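Local coordinates for structural protein VP1 (Trichodysplasia spinulosa-associated polyomavirus, PDB 4U60) that forms the outer capsid of a polyomavirus as a pentameric jelly-roll coat protein and binds sialylated glycans such as the GM1 oligosaccharide, at residues C[89-100]-C[265-276]; C[44-52]-C[59-67]. All coordinates share one frame; numbering follows the deposited sequence. Where two conformers were deposited one is given.

Contact 1: residues C[89-100]-C[265-276]; sequences MWEAVSVKTEVV and LPRYFNILLRKR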
loop_
_atom_site.group_PDB
_atom_site.type_symbol
_atom_site.label_atom_id
_atom_site.label_comp_id
_atom_site.label_asym_id
_atom_site.label_seq_id
_atom_site.Cartn_x
_atom_site.Cartn_y
_atom_site.Cartn_z
ATOM N N MET C 89 -33.903 16.443 18.652
ATOM C CA MET C 89 -32.495 16.255 18.963
ATOM C C MET C 89 -31.661 16.622 17.739
ATOM O O MET C 89 -32.131 16.493 16.612
ATOM C CB MET C 89 -32.217 14.801 19.326
ATOM C CG MET C 89 -32.979 14.315 20.539
ATOM S SD MET C 89 -32.486 12.646 21.021
ATOM C CE MET C 89 -30.922 12.977 21.810
ATOM N N TRP C 90 -30.443 17.088 17.980
ATOM C CA TRP C 90 -29.464 17.292 16.907
ATOM C C TRP C 90 -28.888 15.943 16.538
ATOM O O TRP C 90 -28.486 15.169 17.406
ATOM C CB TRP C 90 -28.337 18.232 17.333
ATOM C CG TRP C 90 -28.777 19.649 17.461
ATOM C CD1 TRP C 90 -28.934 20.362 18.608
ATOM C CD2 TRP C 90 -29.147 20.524 16.389
ATOM N NE1 TRP C 90 -29.372 21.645 18.316
ATOM C CE2 TRP C 90 -29.504 21.760 16.958
ATOM C CE3 TRP C 90 -29.187 20.384 14.996
ATOM C CZ2 TRP C 90 -29.905 22.859 16.182
ATOM C CZ3 TRP C 90 -29.578 21.466 14.229
ATOM C CH2 TRP C 90 -29.941 22.688 14.824
ATOM N N GLU C 91 -28.865 15.665 15.237
ATOM C CA GLU C 91 -28.314 14.422 14.706
ATOM C C GLU C 91 -27.075 14.785 13.894
ATOM O O GLU C 91 -27.160 15.599 12.994
ATOM C CB GLU C 91 -29.355 13.792 13.795
ATOM C CG GLU C 91 -28.944 12.502 13.118
ATOM C CD GLU C 91 -29.979 12.022 12.126
ATOM O OE1 GLU C 91 -31.004 12.719 11.935
ATOM O OE2 GLU C 91 -29.776 10.936 11.535
ATOM N N ALA C 92 -25.932 14.196 14.240
ATOM C CA ALA C 92 -24.688 14.443 13.514
ATOM C C ALA C 92 -24.705 13.630 12.219
ATOM O O ALA C 92 -24.794 12.426 12.249
ATOM C CB ALA C 92 -23.494 14.053 14.369
ATOM N N VAL C 93 -24.634 14.324 11.087
ATOM C CA VAL C 93 -24.813 13.715 9.771
ATOM C C VAL C 93 -23.462 13.347 9.138
ATOM O O VAL C 93 -23.328 12.301 8.533
ATOM C CB VAL C 93 -25.517 14.700 8.822
ATOM C CG1 VAL C 93 -25.645 14.112 7.422
ATOM C CG2 VAL C 93 -26.885 15.099 9.365
ATOM N N SER C 94 -22.492 14.229 9.290
ATOM C CA SER C 94 -21.191 14.064 8.640
ATOM C C SER C 94 -20.151 14.924 9.307
ATOM O O SER C 94 -20.477 15.901 9.990
ATOM C CB SER C 94 -21.301 14.449 7.148
ATOM O OG SER C 94 -21.677 15.809 6.975
ATOM N N VAL C 95 -18.884 14.575 9.063
ATOM C CA VAL C 95 -17.760 15.351 9.578
ATOM C C VAL C 95 -16.681 15.447 8.511
ATOM O O VAL C 95 -16.404 14.462 7.817
ATOM C CB VAL C 95 -17.182 14.764 10.881
ATOM C CG1 VAL C 95 -16.738 13.309 10.701
ATOM C CG2 VAL C 95 -16.047 15.633 11.408
ATOM N N LYS C 96 -16.097 16.632 8.387
ATOM C CA LYS C 96 -14.846 16.828 7.645
ATOM C C LYS C 96 -13.792 17.033 8.719
ATOM O O LYS C 96 -13.885 17.940 9.533
ATOM C CB LYS C 96 -14.937 18.040 6.719
ATOM C CG LYS C 96 -16.076 17.956 5.714
ATOM C CD LYS C 96 -16.123 19.143 4.763
ATOM C CE LYS C 96 -15.058 19.078 3.683
ATOM N NZ LYS C 96 -14.981 20.325 2.881
ATOM N N THR C 97 -12.787 16.181 8.745
ATOM C CA THR C 97 -11.746 16.301 9.764
ATOM C C THR C 97 -10.373 16.165 9.121
ATOM O O THR C 97 -10.213 15.396 8.161
ATOM C CB THR C 97 -11.968 15.255 10.894
ATOM O OG1 THR C 97 -10.958 15.352 11.899
ATOM C CG2 THR C 97 -12.008 13.822 10.361
ATOM N N GLU C 98 -9.393 16.866 9.691
ATOM C CA GLU C 98 -8.026 16.924 9.170
ATOM C C GLU C 98 -7.056 17.058 10.285
ATOM O O GLU C 98 -7.329 17.736 11.285
ATOM C CB GLU C 98 -7.787 18.165 8.306
ATOM C CG GLU C 98 -8.699 18.385 7.146
ATOM C CD GLU C 98 -8.474 19.736 6.494
ATOM O OE1 GLU C 98 -9.498 20.330 6.138
ATOM O OE2 GLU C 98 -7.305 20.166 6.276
ATOM N N VAL C 99 -5.886 16.453 10.086
ATOM C CA VAL C 99 -4.743 16.683 10.950
ATOM C C VAL C 99 -4.064 17.953 10.471
ATOM O O VAL C 99 -3.841 18.137 9.274
ATOM C CB VAL C 99 -3.762 15.505 10.906
ATOM C CG1 VAL C 99 -2.490 15.818 11.706
ATOM C CG2 VAL C 99 -4.434 14.253 11.419
ATOM N N VAL C 100 -3.782 18.843 11.409
ATOM C CA VAL C 100 -3.243 20.174 11.126
ATOM C C VAL C 100 -1.755 20.178 11.349
ATOM O O VAL C 100 -1.269 19.521 12.257
ATOM C CB VAL C 100 -3.898 21.213 12.051
ATOM C CG1 VAL C 100 -3.422 22.629 11.756
ATOM C CG2 VAL C 100 -5.409 21.125 11.924
ATOM N N LEU C 265 -0.051 16.122 16.810
ATOM C CA LEU C 265 -0.565 17.245 16.046
ATOM C C LEU C 265 -2.042 17.488 16.371
ATOM O O LEU C 265 -2.757 16.560 16.783
ATOM C CB LEU C 265 -0.401 17.005 14.543
ATOM C CG LEU C 265 1.052 17.045 14.023
ATOM C CD1 LEU C 265 1.052 16.727 12.537
ATOM C CD2 LEU C 265 1.735 18.381 14.264
ATOM N N PRO C 266 -2.505 18.724 16.149
ATOM C CA PRO C 266 -3.904 19.027 16.376
ATOM C C PRO C 266 -4.795 18.465 15.271
ATOM O O PRO C 266 -4.316 18.139 14.185
ATOM C CB PRO C 266 -3.951 20.565 16.377
ATOM C CG PRO C 266 -2.629 21.045 15.847
ATOM C CD PRO C 266 -1.775 19.854 15.552
ATOM N N ARG C 267 -6.079 18.345 15.567
ATOM C CA ARG C 267 -7.055 17.906 14.593
ATOM C C ARG C 267 -8.195 18.916 14.546
ATOM O O ARG C 267 -8.664 19.409 15.587
ATOM C CB ARG C 267 -7.592 16.530 14.971
ATOM C CG ARG C 267 -8.618 15.979 13.997
ATOM C CD ARG C 267 -8.959 14.537 14.355
ATOM N NE ARG C 267 -7.940 13.569 13.929
ATOM C CZ ARG C 267 -7.926 12.936 12.756
ATOM N NH1 ARG C 267 -8.856 13.179 11.828
ATOM N NH2 ARG C 267 -6.979 12.049 12.485
ATOM N N TYR C 268 -8.634 19.184 13.324
ATOM C CA TYR C 268 -9.751 20.064 13.033
ATOM C C TYR C 268 -10.987 19.255 12.682
ATOM O O TYR C 268 -10.879 18.183 12.094
ATOM C CB TYR C 268 -9.359 20.932 11.841
ATOM C CG TYR C 268 -10.516 21.668 11.215
ATOM C CD1 TYR C 268 -10.916 22.907 11.703
ATOM C CD2 TYR C 268 -11.205 21.130 10.135
ATOM C CE1 TYR C 268 -11.989 23.603 11.130
ATOM C CE2 TYR C 268 -12.266 21.812 9.553
ATOM C CZ TYR C 268 -12.645 23.050 10.046
ATOM O OH TYR C 268 -13.690 23.736 9.466
ATOM N N PHE C 269 -12.158 19.781 13.028
ATOM C CA PHE C 269 -13.433 19.152 12.729
ATOM C C PHE C 269 -14.448 20.171 12.247
ATOM O O PHE C 269 -14.562 21.249 12.821
ATOM C CB PHE C 269 -14.049 18.500 13.977
ATOM C CG PHE C 269 -13.170 17.510 14.685
ATOM C CD1 PHE C 269 -12.235 17.945 15.617
ATOM C CD2 PHE C 269 -13.335 16.136 14.490
ATOM C CE1 PHE C 269 -11.464 17.044 16.328
ATOM C CE2 PHE C 269 -12.532 15.236 15.193
ATOM C CZ PHE C 269 -11.605 15.715 16.099
ATOM N N ASN C 270 -15.209 19.789 11.231
ATOM C CA ASN C 270 -16.386 20.535 10.803
ATOM C C ASN C 270 -17.522 19.535 10.693
ATOM O O ASN C 270 -17.521 18.675 9.816
ATOM C CB ASN C 270 -16.145 21.253 9.467
ATOM C CG ASN C 270 -17.306 22.156 9.063
ATOM O OD1 ASN C 270 -17.217 23.382 9.148
ATOM N ND2 ASN C 270 -18.399 21.553 8.624
ATOM N N ILE C 271 -18.475 19.646 11.606
ATOM C CA ILE C 271 -19.540 18.670 11.744
ATOM C C ILE C 271 -20.878 19.290 11.353
ATOM O O ILE C 271 -21.245 20.364 11.831
ATOM C CB ILE C 271 -19.597 18.140 13.194
ATOM C CG1 ILE C 271 -18.265 17.473 13.544
ATOM C CG2 ILE C 271 -20.769 17.196 13.366
ATOM C CD1 ILE C 271 -17.991 17.342 15.016
ATOM N N LEU C 272 -21.584 18.610 10.463
ATOM C CA LEU C 272 -22.908 19.020 10.019
ATOM C C LEU C 272 -23.941 18.285 10.838
ATOM O O LEU C 272 -23.855 17.070 10.963
ATOM C CB LEU C 272 -23.074 18.677 8.542
ATOM C CG LEU C 272 -24.420 19.026 7.925
ATOM C CD1 LEU C 272 -24.540 20.527 7.774
ATOM C CD2 LEU C 272 -24.588 18.325 6.581
ATOM N N LEU C 273 -24.912 19.019 11.392
ATOM C CA LEU C 273 -25.995 18.411 12.184
ATOM C C LEU C 273 -27.342 18.864 11.687
ATOM O O LEU C 273 -27.474 19.955 11.107
ATOM C CB LEU C 273 -25.888 18.750 13.670
ATOM C CG LEU C 273 -24.564 18.355 14.323
ATOM C CD1 LEU C 273 -23.687 19.590 14.451
ATOM C CD2 LEU C 273 -24.758 17.730 15.684
ATOM N N ARG C 274 -28.345 18.027 11.929
ATOM C CA ARG C 274 -29.692 18.289 11.488
ATOM C C ARG C 274 -30.661 17.961 12.607
ATOM O O ARG C 274 -30.358 17.161 13.493
ATOM C CB ARG C 274 -30.032 17.478 10.235
ATOM C CG ARG C 274 -30.142 15.976 10.450
ATOM C CD ARG C 274 -30.404 15.242 9.152
ATOM N NE ARG C 274 -30.359 13.792 9.324
ATOM C CZ ARG C 274 -30.272 12.903 8.324
ATOM N NH1 ARG C 274 -30.222 13.296 7.062
ATOM N NH2 ARG C 274 -30.243 11.608 8.583
ATOM N N LYS C 275 -31.830 18.580 12.556
ATOM C CA LYS C 275 -32.842 18.340 13.566
ATOM C C LYS C 275 -33.604 17.058 13.282
ATOM O O LYS C 275 -34.113 16.863 12.176
ATOM C CB LYS C 275 -33.830 19.500 13.644
ATOM C CG LYS C 275 -33.269 20.744 14.295
ATOM C CD LYS C 275 -34.318 21.847 14.357
ATOM C CE LYS C 275 -33.692 23.166 14.790
ATOM N NZ LYS C 275 -34.674 24.282 14.739
ATOM N N ARG C 276 -33.694 16.216 14.310
ATOM C CA ARG C 276 -34.409 14.945 14.247
ATOM C C ARG C 276 -35.465 14.863 15.357
ATOM O O ARG C 276 -35.170 15.072 16.533
ATOM C CB ARG C 276 -33.424 13.793 14.412
ATOM C CG ARG C 276 -34.061 12.413 14.553
ATOM C CD ARG C 276 -34.570 11.876 13.226
ATOM N NE ARG C 276 -33.471 11.357 12.416
ATOM C CZ ARG C 276 -33.575 10.415 11.474
ATOM N NH1 ARG C 276 -34.750 9.867 11.181
ATOM N NH2 ARG C 276 -32.482 10.012 10.829
HETATM O O HOH W 1 -19.481 17.707 7.366
#
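Met89 and Arg276 open the antiparallel ladder as a hydrogen-bonded pair. Beside them Lys275 runs alongside Trp90, its CG 4.0 Å from the centroid of the tryptophan six-membered ring, over one face and offset toward the rim; the indole NE1 bonds outside the pair to Pro76 O. Glu91 then reaches out as an extended chain, CG anti to the backbone N (chi1 178°), and its carboxylate is clasped between two arginines approaching from opposite faces. Each grips side-on: Arg274 NE and Arg276 NE both lie 2.9 Å from Glu91 OE1, while Arg276 NH2 and Arg274 NH2 reach OE2 at 2.9 and 3.1 Å. With Gly234 N also bonded to OE2, the charge is held from several directions. Val93 CG2 rests on Arg274 CG and CD (3.5 Å from CD), over one face of its guanidinium. Val93 and Ser94 both face Leu272, a classic beta bulge, beyond which a water links Ser94 OG to Asn270 O. On the other side of the sheet Val95 CG2 packs 3.6 Å from Ile271 CG1. The hydroxyl of Thr97, anti to its own N (chi1 180°), sits over the Phe269 ring, donates to Tyr268 O at 2.8 Å and accepts from Arg267 NH1, whose NH2 pairs with Asp248. Tyr268 O also takes Glu98 N, from the opposite face of its carbonyl; the Glu98 carboxylate turns to Tyr203 of the second subunit. Val99 CG2 lies over the Arg267 guanidinium. Such long, paired antiparallel strands, one face lined by Val95, Phe269 and Ile271, belong to the jelly-roll beta-sandwich of polyomavirus VP1.

Contact 2: residues C[44-52]-C[59-67]; sequences GYSEKVTVA and KPTSGEIPT. With SIA (N-acetyl-alpha-neuraminic acid), chain G.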
loop_
_atom_site.group_PDB
_atom_site.type_symbol
_atom_site.label_atom_id
_atom_site.label_comp_id
_atom_site.label_asym_id
_atom_site.label_seq_id
_atom_site.Cartn_x
_atom_site.Cartn_y
_atom_site.Cartn_z
ATOM N N GLY C 44 2.943 20.148 23.079
ATOM C CA GLY C 44 2.709 19.297 21.915
ATOM C C GLY C 44 3.612 18.096 21.805
ATOM O O GLY C 44 3.578 17.408 20.784
ATOM N N TYR C 45 4.427 17.875 22.826
ATOM C CA TYR C 45 5.311 16.727 22.932
ATOM C C TYR C 45 5.105 16.105 24.302
ATOM O O TYR C 45 4.641 16.777 25.233
ATOM C CB TYR C 45 6.782 17.102 22.828
ATOM C CG TYR C 45 7.278 17.676 21.498
ATOM C CD1 TYR C 45 7.100 19.015 21.176
ATOM C CD2 TYR C 45 7.988 16.882 20.606
ATOM C CE1 TYR C 45 7.584 19.550 19.982
ATOM C CE2 TYR C 45 8.471 17.390 19.414
ATOM C CZ TYR C 45 8.265 18.715 19.089
ATOM O OH TYR C 45 8.775 19.247 17.933
ATOM N N SER C 46 5.491 14.843 24.460
ATOM C CA SER C 46 5.604 14.279 25.800
ATOM C C SER C 46 6.904 14.745 26.453
ATOM O O SER C 46 7.810 15.315 25.808
ATOM C CB SER C 46 5.591 12.758 25.740
ATOM O OG SER C 46 6.806 12.266 25.220
ATOM N N GLU C 47 6.997 14.517 27.762
ATOM C CA GLU C 47 8.269 14.529 28.438
ATOM C C GLU C 47 9.093 13.356 27.909
ATOM O O GLU C 47 8.545 12.434 27.252
ATOM C CB GLU C 47 8.075 14.397 29.947
ATOM C CG GLU C 47 7.280 15.541 30.558
ATOM C CD GLU C 47 7.958 16.887 30.432
ATOM O OE1 GLU C 47 9.205 16.968 30.521
ATOM O OE2 GLU C 47 7.241 17.900 30.337
ATOM N N LYS C 48 10.388 13.368 28.205
ATOM C CA LYS C 48 11.270 12.268 27.780
ATOM C C LYS C 48 10.740 10.906 28.206
ATOM O O LYS C 48 10.376 10.693 29.372
ATOM C CB LYS C 48 12.687 12.462 28.319
ATOM C CG LYS C 48 13.422 13.605 27.648
ATOM C CD LYS C 48 14.743 13.920 28.309
ATOM C CE LYS C 48 15.279 15.261 27.819
ATOM N NZ LYS C 48 16.507 15.647 28.522
ATOM N N VAL C 49 10.732 9.966 27.269
ATOM C CA VAL C 49 10.359 8.598 27.560
ATOM C C VAL C 49 11.409 7.925 28.444
ATOM O O VAL C 49 12.617 8.103 28.253
ATOM C CB VAL C 49 10.164 7.817 26.232
ATOM C CG1 VAL C 49 9.975 6.339 26.487
ATOM C CG2 VAL C 49 8.977 8.386 25.465
ATOM N N THR C 50 10.924 7.186 29.453
ATOM C CA THR C 50 11.797 6.384 30.304
ATOM C C THR C 50 11.340 4.945 30.184
ATOM O O THR C 50 10.247 4.667 29.658
ATOM C CB THR C 50 11.799 6.844 31.793
ATOM O OG1 THR C 50 10.531 6.525 32.392
ATOM C CG2 THR C 50 12.073 8.336 31.911
ATOM N N VAL C 51 12.181 4.025 30.643
ATOM C CA VAL C 51 11.942 2.595 30.436
ATOM C C VAL C 51 12.084 1.842 31.745
ATOM O O VAL C 51 13.082 1.990 32.487
ATOM C CB VAL C 51 12.910 2.059 29.355
ATOM C CG1 VAL C 51 12.813 0.550 29.224
ATOM C CG2 VAL C 51 12.630 2.762 28.040
ATOM N N ALA C 52 11.060 1.048 32.038
ATOM C CA ALA C 52 11.042 0.273 33.280
ATOM C C ALA C 52 12.201 -0.693 33.377
ATOM O O ALA C 52 12.563 -1.331 32.393
ATOM C CB ALA C 52 9.748 -0.511 33.387
ATOM N N LYS C 59 6.706 2.404 36.143
ATOM C CA LYS C 59 6.081 3.604 36.675
ATOM C C LYS C 59 6.452 4.777 35.772
ATOM O O LYS C 59 7.489 5.414 35.963
ATOM C CB LYS C 59 6.558 3.838 38.099
ATOM C CG LYS C 59 5.839 4.964 38.801
ATOM C CD LYS C 59 6.303 5.060 40.235
ATOM C CE LYS C 59 5.653 6.256 40.916
ATOM N NZ LYS C 59 5.980 6.331 42.359
ATOM N N PRO C 60 5.617 5.046 34.771
ATOM C CA PRO C 60 5.961 6.161 33.889
ATOM C C PRO C 60 6.077 7.474 34.624
ATOM O O PRO C 60 5.347 7.728 35.587
ATOM C CB PRO C 60 4.801 6.196 32.870
ATOM C CG PRO C 60 3.730 5.331 33.456
ATOM C CD PRO C 60 4.397 4.338 34.329
ATOM N N THR C 61 7.028 8.303 34.200
ATOM C CA THR C 61 7.181 9.608 34.799
ATOM C C THR C 61 5.977 10.474 34.436
ATOM O O THR C 61 5.247 10.218 33.451
ATOM C CB THR C 61 8.470 10.291 34.322
ATOM O OG1 THR C 61 8.459 10.413 32.895
ATOM C CG2 THR C 61 9.695 9.477 34.753
ATOM N N SER C 62 5.776 11.511 35.237
ATOM C CA SER C 62 4.710 12.450 34.966
ATOM C C SER C 62 4.954 13.147 33.638
ATOM O O SER C 62 6.029 13.710 33.406
ATOM C CB SER C 62 4.600 13.496 36.068
ATOM O OG SER C 62 3.443 14.288 35.853
ATOM N N GLY C 63 3.960 13.075 32.764
ATOM C CA GLY C 63 4.026 13.759 31.481
ATOM C C GLY C 63 4.632 12.992 30.335
ATOM O O GLY C 63 4.756 13.548 29.250
ATOM N N GLU C 64 5.038 11.737 30.524
ATOM C CA GLU C 64 5.608 10.993 29.407
ATOM C C GLU C 64 4.595 10.155 28.637
ATOM O O GLU C 64 4.983 9.450 27.712
ATOM C CB GLU C 64 6.790 10.113 29.837
ATOM C CG GLU C 64 6.471 8.829 30.594
ATOM C CD GLU C 64 7.700 7.954 30.700
ATOM O OE1 GLU C 64 8.391 8.032 31.754
ATOM O OE2 GLU C 64 7.993 7.242 29.709
ATOM N N ILE C 65 3.318 10.202 29.008
ATOM C CA ILE C 65 2.380 9.357 28.310
ATOM C C ILE C 65 1.229 10.151 27.661
ATOM O O ILE C 65 0.620 11.023 28.271
ATOM C CB ILE C 65 1.886 8.153 29.107
ATOM C CG1 ILE C 65 1.024 8.661 30.202
ATOM C CG2 ILE C 65 3.009 7.193 29.576
ATOM C CD1 ILE C 65 -0.408 8.596 29.774
ATOM N N PRO C 66 0.969 9.852 26.395
ATOM C CA PRO C 66 -0.121 10.491 25.669
ATOM C C PRO C 66 -1.513 10.136 26.190
ATOM O O PRO C 66 -1.739 9.004 26.638
ATOM C CB PRO C 66 0.070 9.973 24.247
ATOM C CG PRO C 66 1.535 9.712 24.149
ATOM C CD PRO C 66 1.948 9.230 25.496
ATOM N N THR C 67 -2.432 11.101 26.101
ATOM C CA THR C 67 -3.810 10.914 26.522
ATOM C C THR C 67 -4.742 11.346 25.393
ATOM O O THR C 67 -4.308 11.980 24.417
ATOM C CB THR C 67 -4.136 11.714 27.794
ATOM O OG1 THR C 67 -3.728 13.072 27.627
ATOM C CG2 THR C 67 -3.424 11.120 28.993
HETATM C C1 SIA G . 13.143 8.233 36.550
HETATM C C2 SIA G . 13.122 6.895 37.277
HETATM C C3 SIA G . 11.709 6.595 37.790
HETATM C C4 SIA G . 10.723 6.117 36.715
HETATM C C5 SIA G . 11.339 5.065 35.802
HETATM C C6 SIA G . 12.706 5.540 35.308
HETATM C C7 SIA G . 13.444 4.554 34.404
HETATM C C8 SIA G . 14.865 5.030 34.062
HETATM C C9 SIA G . 15.444 4.406 32.780
HETATM C C10 SIA G . 9.687 3.720 34.552
HETATM C C11 SIA G . 8.888 3.561 33.276
HETATM N N5 SIA G . 10.493 4.784 34.632
HETATM O O1A SIA G . 12.436 9.182 36.983
HETATM O O1B SIA G . 13.876 8.402 35.541
HETATM O O4 SIA G . 9.578 5.594 37.436
HETATM O O6 SIA G . 13.555 5.819 36.446
HETATM O O7 SIA G . 13.488 3.266 35.002
HETATM O O8 SIA G . 14.864 6.440 33.889
HETATM O O9 SIA G . 14.871 5.017 31.601
HETATM O O10 SIA G . 9.560 2.929 35.471
HETATM O O HOH W 2 10.344 12.031 31.713
#
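The carboxylate of Glu64, the flat group at the centre of this contact, offers the syn lone pair of OE1 to Thr50 OG1. Three further donors are tilted out of its plane: Thr61 N, on the anti side of OE1, lies toward one face, while Thr61 OG1, also anti to OE1, and Thr50 N, on the syn side of OE2, lie toward the other. Val49 CG1 packs beside OE2. A second flat group, the acetamido group of N-acetyl-alpha-neuraminic acid, lies between the two segments, with its methyl C11 close to Ala52 N and Pro60 N. The surrounding protein is a pair of loop segments braced by a type II beta turn, Thr61 to Glu64, in which Gly63 adopts a positive phi of 90°; its closing bond from Glu64 N to Thr61 O is weak. Glu47 N holds the turn from across the contact by bonding to Gly63 O at 2.9 Å, approaching from above the carbonyl plane, and Glu47 CG rests against the Ser62 and Gly63 carbonyl oxygens. The Thr50 side chain crosses that of Glu64 at about a right angle, and Thr50 N adds a nearly straight bond (172°) to Glu64 OE2. A water donates to both Lys48 O and Thr61 OG1, bridging the segments. His109 of the third subunit packs on Glu64, and Arg114 of that subunit bonds the sugar, placing the site at a subunit interface. Val51 N donates to O9 of the glycerol chain and Val51 O accepts from O7; Lys59 N donates to O10 and Lys59 O accepts from O4. Glu64 lies behind the sugar contact and probably orients the Thr50 hydroxyl: Thr50 OG1 donates to Glu64 OE1 at 2.7 Å and accepts from sialic acid N5 at 2.8 Å.

How the contacts relate
After strand 12-29 the chain enters a long loop, and there contact 2 closes a short excursion, bringing 59-67 back to 44-52 with only six residues between. The chain continues through strand 69-74 into strand 86-99, where contact 1 opens; that contact closes on strand 260-279 after 164 intervening residues. The two closures follow in series, neither nested nor crossed. The centres of contact 1 and contact 2 are about 31 Å apart, on opposite sides of the chain's centre, yet the nearest atoms of contact 1 and contact 2 are about 6 Å apart. Strand 260-279 connects them: Ser46 of contact 2 bonds to Tyr262 near its start, while 265-276 pairs in contact 1, linking glycan-binding loop to sandwich.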